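Local atomic coordinates of hypothetical protein (Ruminococcus gnavus, PDB entry 4QAN), a protein that is of unknown function but adopts a cystatin-like fold of the NTF2-like superfamily and can bind a magnesium ion. Residues E300-V303 against Y304-L307; L32-L35 against S36-K40; N60-K63 against T64-L68. One frame throughout, in Å; residues are numbered along the deposited sequence.

Contact 1 of 3, residues E300-V303 against Y304-L307; sequences EYMV and YLDL
V303 turns CG1 into the position between its own backbone N and carbonyl carbon (chi1 71°), and Y304 sets CG beside its backbone N (chi1 -60°). These two torsions place the methyl over the tyrosine ring. The side chains run side by side, pointing the same way. V303 CG1 lies 3.8 Å from the centroid of the Y304 ring, only 15° off the ring normal, so this is a CH-pi contact over the face. CG1 is also 3.7 Å from Y304 CD2, displaced toward the rim of the ring.

Two backbone bonds hold the turn. Y304 N donates to Y301 O at 2.9 Å, and L305 N donates to M302 O at 3.0 Å. Both bonds span three residues, as in a 3-10 turn. Y301 O is also bonded by N332 ND2.

M302, a selenomethionine, turns to the buried side. Its SE is 4.5 Å from L305 CD2, a loose apolar approach. Both residues also touch Y331 and helix 254-275. The chemistry thus divides in two. V303 and Y304 make an exposed CH-pi pair, M302 and L305 face the apolar interior, and the carbonyls of Y301 and M302 accept the amides of Y304 and L305 as the chain enters strand 305-314.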
loop_
_atom_site.group_PDB
_atom_site.type_symbol
_atom_site.label_atom_id
_atom_site.label_comp_id
_atom_site.label_asym_id
_atom_site.label_seq_id
_atom_site.Cartn_x
_atom_site.Cartn_y
_atom_site.Cartn_z
ATOM N N GLU A 300 -18.029 -2.260 -7.955
ATOM C CA GLU A 300 -19.325 -2.845 -7.592
ATOM C C GLU A 300 -19.662 -4.117 -8.378
ATOM O O GLU A 300 -20.504 -4.902 -7.933
ATOM C CB GLU A 300 -20.461 -1.834 -7.781
ATOM C CG GLU A 300 -20.776 -1.573 -9.247
ATOM C CD GLU A 300 -21.782 -0.460 -9.487
ATOM O OE1 GLU A 300 -22.515 -0.068 -8.551
ATOM O OE2 GLU A 300 -21.832 0.014 -10.644
ATOM N N TYR A 301 -19.034 -4.316 -9.540
ATOM C CA TYR A 301 -19.314 -5.489 -10.375
ATOM C C TYR A 301 -18.380 -6.677 -10.131
ATOM O O TYR A 301 -18.519 -7.731 -10.784
ATOM C CB TYR A 301 -19.299 -5.104 -11.845
ATOM C CG TYR A 301 -20.353 -4.094 -12.210
ATOM C CD1 TYR A 301 -21.702 -4.418 -12.125
ATOM C CD2 TYR A 301 -20.012 -2.819 -12.649
ATOM C CE1 TYR A 301 -22.684 -3.504 -12.459
ATOM C CE2 TYR A 301 -20.993 -1.897 -12.998
ATOM C CZ TYR A 301 -22.328 -2.249 -12.899
ATOM O OH TYR A 301 -23.327 -1.358 -13.237
HETATM N N MSE A 302 -17.449 -6.519 -9.188
HETATM C CA MSE A 302 -16.601 -7.615 -8.739
HETATM C C MSE A 302 -17.414 -8.748 -8.141
HETATM O O MSE A 302 -16.950 -9.887 -8.071
HETATM C CB MSE A 302 -15.553 -7.133 -7.722
HETATM C CG MSE A 302 -14.506 -6.240 -8.365
HETATM SE SE MSE A 302 -13.460 -7.295 -9.670
HETATM C CE MSE A 302 -13.074 -5.776 -10.838
ATOM N N VAL A 303 -18.637 -8.462 -7.712
ATOM C CA VAL A 303 -19.513 -9.516 -7.233
ATOM C C VAL A 303 -19.882 -10.499 -8.362
ATOM O O VAL A 303 -20.348 -11.601 -8.101
ATOM C CB VAL A 303 -20.765 -8.935 -6.568
ATOM C CG1 VAL A 303 -21.690 -8.303 -7.582
ATOM C CG2 VAL A 303 -21.496 -10.021 -5.807
ATOM N N TYR A 304 -19.678 -10.097 -9.608
ATOM C CA TYR A 304 -19.902 -10.981 -10.748
ATOM C C TYR A 304 -18.605 -11.378 -11.424
ATOM O O TYR A 304 -18.596 -11.741 -12.593
ATOM C CB TYR A 304 -20.869 -10.333 -11.743
ATOM C CG TYR A 304 -22.212 -10.045 -11.116
ATOM C CD1 TYR A 304 -22.971 -11.079 -10.555
ATOM C CD2 TYR A 304 -22.732 -8.752 -11.081
ATOM C CE1 TYR A 304 -24.193 -10.832 -9.972
ATOM C CE2 TYR A 304 -23.966 -8.500 -10.507
ATOM C CZ TYR A 304 -24.685 -9.543 -9.953
ATOM O OH TYR A 304 -25.905 -9.312 -9.372
ATOM N N LEU A 305 -17.506 -11.332 -10.683
ATOM C CA LEU A 305 -16.309 -12.002 -11.129
ATOM C C LEU A 305 -16.437 -13.451 -10.696
ATOM O O LEU A 305 -16.389 -13.746 -9.501
ATOM C CB LEU A 305 -15.062 -11.382 -10.531
ATOM C CG LEU A 305 -13.786 -12.117 -10.909
ATOM C CD1 LEU A 305 -13.478 -11.857 -12.362
ATOM C CD2 LEU A 305 -12.648 -11.677 -10.021
ATOM N N ASP A 306 -16.614 -14.334 -11.680
ATOM C CA ASP A 306 -16.775 -15.757 -11.447
ATOM C C ASP A 306 -15.643 -16.556 -12.029
ATOM O O ASP A 306 -15.188 -16.324 -13.150
ATOM C CB ASP A 306 -18.063 -16.264 -12.087
ATOM C CG ASP A 306 -19.280 -16.004 -11.231
ATOM O OD1 ASP A 306 -19.263 -16.422 -10.055
ATOM O OD2 ASP A 306 -20.247 -15.390 -11.741
ATOM N N LEU A 307 -15.223 -17.535 -11.253
ATOM C CA LEU A 307 -14.276 -18.513 -11.696
ATOM C C LEU A 307 -15.056 -19.645 -12.416
ATOM O O LEU A 307 -15.972 -20.230 -11.861
ATOM C CB LEU A 307 -13.544 -19.014 -10.451
ATOM C CG LEU A 307 -12.105 -19.495 -10.499
ATOM C CD1 LEU A 307 -11.165 -18.501 -11.151
ATOM C CD2 LEU A 307 -11.695 -19.775 -9.066
#

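Contact 2 of 3, residues L32-L35 against S36-K40; sequences LYML and SALKK
S36, whose CB packs 3.5 Å from Y33 O, has a hydroxyl with two partners. S36 OG accepts from K40 NZ at 2.7 Å, and S36 OG and K40 NZ are both bonded to P202 O as well. The hydroxyl is directed there by a first torsion that carries OG opposite the backbone N (chi1 170°).

Four backbone bonds join the turns of the helix. The shortest is S36 N to L32 O at 2.6 Å, and it is nearly straight at the hydrogen (171°). A37 N to Y33 O, L38 N to M34 O and K39 N to L35 O continue the i to i+4 ladder. The carbonyls also receive carbon contacts. A37 CB sits 3.4 Å from M34 O, and L38 CD1 comes within 3.5 Å of the same oxygen. M34 is a selenomethionine, and M34 CG is 4.4 Å from L38 CD1, a looser approach.

L32 and L35 lie on V117 of strand 116-122, M34 and L35 on F159 of strand 153-164, and M34 and A37 on A46 of helix 43-48. K39 NZ is bonded to the carbonyls of E113 and L115. The chemistry implies an apolar helix face set on the sheet. Two lysines near the C-terminal end serve neighbouring loop carbonyls, and their positive charge is probably favourable beside that end of the helix dipole.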
loop_
_atom_site.group_PDB
_atom_site.type_symbol
_atom_site.label_atom_id
_atom_site.label_comp_id
_atom_site.label_asym_id
_atom_site.label_seq_id
_atom_site.Cartn_x
_atom_site.Cartn_y
_atom_site.Cartn_z
ATOM N N LEU A 32 7.794 16.033 15.660
ATOM C CA LEU A 32 8.688 15.535 16.697
ATOM C C LEU A 32 8.431 14.065 16.969
ATOM O O LEU A 32 9.370 13.269 17.019
ATOM C CB LEU A 32 8.526 16.335 17.993
ATOM C CG LEU A 32 9.031 17.780 17.971
ATOM C CD1 LEU A 32 8.698 18.493 19.280
ATOM C CD2 LEU A 32 10.531 17.816 17.699
ATOM N N TYR A 33 7.158 13.711 17.143
ATOM C CA TYR A 33 6.752 12.321 17.300
ATOM C C TYR A 33 7.442 11.489 16.232
ATOM O O TYR A 33 8.024 10.450 16.528
ATOM C CB TYR A 33 5.225 12.194 17.183
ATOM C CG TYR A 33 4.697 10.764 17.213
ATOM C CD1 TYR A 33 4.443 10.064 16.038
ATOM C CD2 TYR A 33 4.441 10.112 18.425
ATOM C CE1 TYR A 33 3.952 8.764 16.074
ATOM C CE2 TYR A 33 3.956 8.803 18.459
ATOM C CZ TYR A 33 3.714 8.136 17.285
ATOM O OH TYR A 33 3.240 6.831 17.327
HETATM N N MSE A 34 7.403 11.959 14.993
HETATM C CA MSE A 34 8.013 11.204 13.893
HETATM C C MSE A 34 9.507 11.197 14.048
HETATM O O MSE A 34 10.148 10.181 13.802
HETATM C CB MSE A 34 7.555 11.770 12.557
HETATM C CG MSE A 34 8.073 10.997 11.354
HETATM SE SE MSE A 34 7.334 9.184 11.354
HETATM C CE MSE A 34 5.456 9.598 10.950
ATOM N N LEU A 35 10.079 12.319 14.460
ATOM C CA LEU A 35 11.519 12.394 14.679
ATOM C C LEU A 35 11.983 11.445 15.792
ATOM O O LEU A 35 13.003 10.762 15.651
ATOM C CB LEU A 35 11.931 13.823 14.998
ATOM C CG LEU A 35 11.813 14.802 13.830
ATOM C CD1 LEU A 35 11.957 16.229 14.334
ATOM C CD2 LEU A 35 12.855 14.510 12.767
ATOM N N SER A 36 11.238 11.406 16.894
ATOM C CA SER A 36 11.504 10.440 17.966
ATOM C C SER A 36 11.463 8.994 17.467
ATOM O O SER A 36 12.337 8.187 17.792
ATOM C CB SER A 36 10.481 10.581 19.083
ATOM O OG SER A 36 10.622 9.503 19.980
ATOM N N ALA A 37 10.427 8.667 16.704
ATOM C CA ALA A 37 10.293 7.327 16.149
ATOM C C ALA A 37 11.566 6.949 15.413
ATOM O O ALA A 37 12.123 5.881 15.658
ATOM C CB ALA A 37 9.099 7.248 15.215
ATOM N N LEU A 38 12.020 7.841 14.529
ATOM C CA LEU A 38 13.246 7.630 13.760
ATOM C C LEU A 38 14.454 7.496 14.671
ATOM O O LEU A 38 15.323 6.666 14.437
ATOM C CB LEU A 38 13.475 8.775 12.773
ATOM C CG LEU A 38 12.493 8.821 11.599
ATOM C CD1 LEU A 38 12.345 10.228 11.053
ATOM C CD2 LEU A 38 12.916 7.872 10.485
ATOM N N LYS A 39 14.505 8.317 15.709
ATOM C CA LYS A 39 15.604 8.259 16.667
ATOM C C LYS A 39 15.674 6.888 17.335
ATOM O O LYS A 39 16.764 6.345 17.522
ATOM C CB LYS A 39 15.432 9.344 17.731
ATOM C CG LYS A 39 16.598 9.488 18.695
ATOM C CD LYS A 39 16.270 10.524 19.759
ATOM C CE LYS A 39 17.439 10.773 20.687
ATOM N NZ LYS A 39 18.614 11.289 19.934
ATOM N N LYS A 40 14.507 6.341 17.682
ATOM C CA LYS A 40 14.411 5.071 18.399
ATOM C C LYS A 40 14.296 3.895 17.448
ATOM O O LYS A 40 14.007 2.781 17.878
ATOM C CB LYS A 40 13.190 5.066 19.317
ATOM C CG LYS A 40 13.136 6.202 20.309
ATOM C CD LYS A 40 11.772 6.250 20.973
ATOM C CE LYS A 40 11.832 6.939 22.320
ATOM N NZ LYS A 40 11.770 8.425 22.196
#

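Contact 3 of 3, residues N60-K63 against T64-L68; sequences NFVK and TAEEL
T64 and N60 form the tight part of this turn. N60 O accepts two bonds from T64, one from N at 2.9 Å and one from OG1 at 2.8 Å. The hydroxyl donor stands 39° out of the carbonyl plane. It is put there by the first torsion of T64, which sets OG1 beside the backbone N (chi1 -61°). N60 also caps the helix: K63 N points almost straight at N60 OD1, at 3.1 Å and 176°, from above the plane of the side-chain carbonyl.

The looser side carries the charged ends of K63, E66 and E67, all partly exposed residues. K63 and E66 lie side by side. K63 NZ is 3.5 Å from E66 OE1, a weak bond within a salt bridge. The E66 carboxylate also runs back along buried V62, with E66 CD 4.1 Å from V62 CG1. With an alanine in place of E66, K63 would probably lose its salt-bridge partner on this helix and V62 CG1 the carboxylate beside it.

On helix 126-135, C135 touches buried T64 and R128 forms a salt bridge with the E67 carboxylate. Helix 287-296 packs against F61, V62 and E66 through R294, N291 and L290, and its E287 makes a long, weak ion pair with K63 NZ. The whole is a short helix with an asparagine N-cap and a threonine hydroxyl bonded back to the carbonyl four residues earlier.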
loop_
_atom_site.group_PDB
_atom_site.type_symbol
_atom_site.label_atom_id
_atom_site.label_comp_id
_atom_site.label_asym_id
_atom_site.label_seq_id
_atom_site.Cartn_x
_atom_site.Cartn_y
_atom_site.Cartn_z
ATOM N N ASN A 60 -8.052 13.199 -2.954
ATOM C CA ASN A 60 -8.760 13.625 -4.157
ATOM C C ASN A 60 -8.078 13.054 -5.389
ATOM O O ASN A 60 -6.994 13.505 -5.777
ATOM C CB ASN A 60 -8.785 15.153 -4.233
ATOM C CG ASN A 60 -9.635 15.688 -5.384
ATOM O OD1 ASN A 60 -9.723 15.097 -6.466
ATOM N ND2 ASN A 60 -10.236 16.847 -5.157
ATOM N N PHE A 61 -8.732 12.069 -5.995
ATOM C CA PHE A 61 -8.212 11.348 -7.148
ATOM C C PHE A 61 -7.817 12.298 -8.270
ATOM O O PHE A 61 -6.669 12.290 -8.718
ATOM C CB PHE A 61 -9.271 10.351 -7.637
ATOM C CG PHE A 61 -8.845 9.529 -8.808
ATOM C CD1 PHE A 61 -8.989 10.012 -10.105
ATOM C CD2 PHE A 61 -8.327 8.266 -8.628
ATOM C CE1 PHE A 61 -8.602 9.257 -11.198
ATOM C CE2 PHE A 61 -7.935 7.498 -9.722
ATOM C CZ PHE A 61 -8.071 7.997 -11.007
ATOM N N VAL A 62 -8.773 13.117 -8.710
ATOM C CA VAL A 62 -8.570 14.028 -9.841
ATOM C C VAL A 62 -7.411 14.981 -9.595
ATOM O O VAL A 62 -6.495 15.079 -10.417
ATOM C CB VAL A 62 -9.850 14.841 -10.163
ATOM C CG1 VAL A 62 -9.535 16.033 -11.057
ATOM C CG2 VAL A 62 -10.887 13.957 -10.835
ATOM N N LYS A 63 -7.450 15.685 -8.470
ATOM C CA LYS A 63 -6.412 16.676 -8.169
ATOM C C LYS A 63 -5.027 16.048 -8.041
ATOM O O LYS A 63 -4.052 16.567 -8.575
ATOM C CB LYS A 63 -6.754 17.455 -6.893
ATOM C CG LYS A 63 -8.011 18.309 -6.998
ATOM C CD LYS A 63 -7.840 19.486 -7.949
ATOM C CE LYS A 63 -9.174 19.924 -8.548
ATOM N NZ LYS A 63 -9.008 20.698 -9.810
ATOM N N THR A 64 -4.953 14.928 -7.337
ATOM C CA THR A 64 -3.697 14.219 -7.149
ATOM C C THR A 64 -3.121 13.770 -8.492
ATOM O O THR A 64 -1.914 13.877 -8.723
ATOM C CB THR A 64 -3.876 13.023 -6.200
ATOM O OG1 THR A 64 -4.301 13.494 -4.917
ATOM C CG2 THR A 64 -2.596 12.273 -6.029
ATOM N N ALA A 65 -3.978 13.308 -9.390
ATOM C CA ALA A 65 -3.516 12.871 -10.710
ATOM C C ALA A 65 -2.950 14.042 -11.524
ATOM O O ALA A 65 -1.976 13.886 -12.263
ATOM C CB ALA A 65 -4.643 12.190 -11.471
ATOM N N GLU A 66 -3.565 15.210 -11.385
ATOM C CA GLU A 66 -3.084 16.411 -12.060
ATOM C C GLU A 66 -1.691 16.833 -11.550
ATOM O O GLU A 66 -0.844 17.262 -12.325
ATOM C CB GLU A 66 -4.118 17.535 -11.935
ATOM C CG GLU A 66 -5.388 17.232 -12.733
ATOM C CD GLU A 66 -6.491 18.269 -12.576
ATOM O OE1 GLU A 66 -6.601 18.882 -11.495
ATOM O OE2 GLU A 66 -7.262 18.459 -13.540
ATOM N N GLU A 67 -1.455 16.671 -10.255
ATOM C CA GLU A 67 -0.147 16.918 -9.658
ATOM C C GLU A 67 0.941 15.890 -10.062
ATOM O O GLU A 67 2.132 16.221 -10.055
ATOM C CB GLU A 67 -0.303 16.976 -8.130
ATOM C CG GLU A 67 0.986 16.935 -7.312
ATOM C CD GLU A 67 1.869 18.171 -7.468
ATOM O OE1 GLU A 67 1.417 19.184 -8.058
ATOM O OE2 GLU A 67 3.021 18.128 -6.965
ATOM N N LEU A 68 0.552 14.665 -10.417
ATOM C CA LEU A 68 1.525 13.611 -10.740
ATOM C C LEU A 68 1.297 12.983 -12.119
ATOM O O LEU A 68 1.101 11.771 -12.231
ATOM C CB LEU A 68 1.470 12.517 -9.672
ATOM C CG LEU A 68 1.471 12.970 -8.211
ATOM C CD1 LEU A 68 1.157 11.799 -7.296
ATOM C CD2 LEU A 68 2.803 13.597 -7.839
#

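How the contacts relate
All three contacts are local turns, so none closes a long loop. They follow one another along the chain without nesting or crossing. Contact 2 comes first, at the end of helix 27-39, which rests on the sheet holding strands 116-122 and 153-164. Contact 3 follows on helix 61-67. That helix touches helix 126-135 and also helix 287-296, so it ties early parts of the chain to a later one. Contact 1 comes last, after helix 287-296, where strand 305-314 starts the second sheet. Contacts 1 and 2 lie on opposite sides of the chain's centre, with their own centres about 44 Å apart. No two contacts touch.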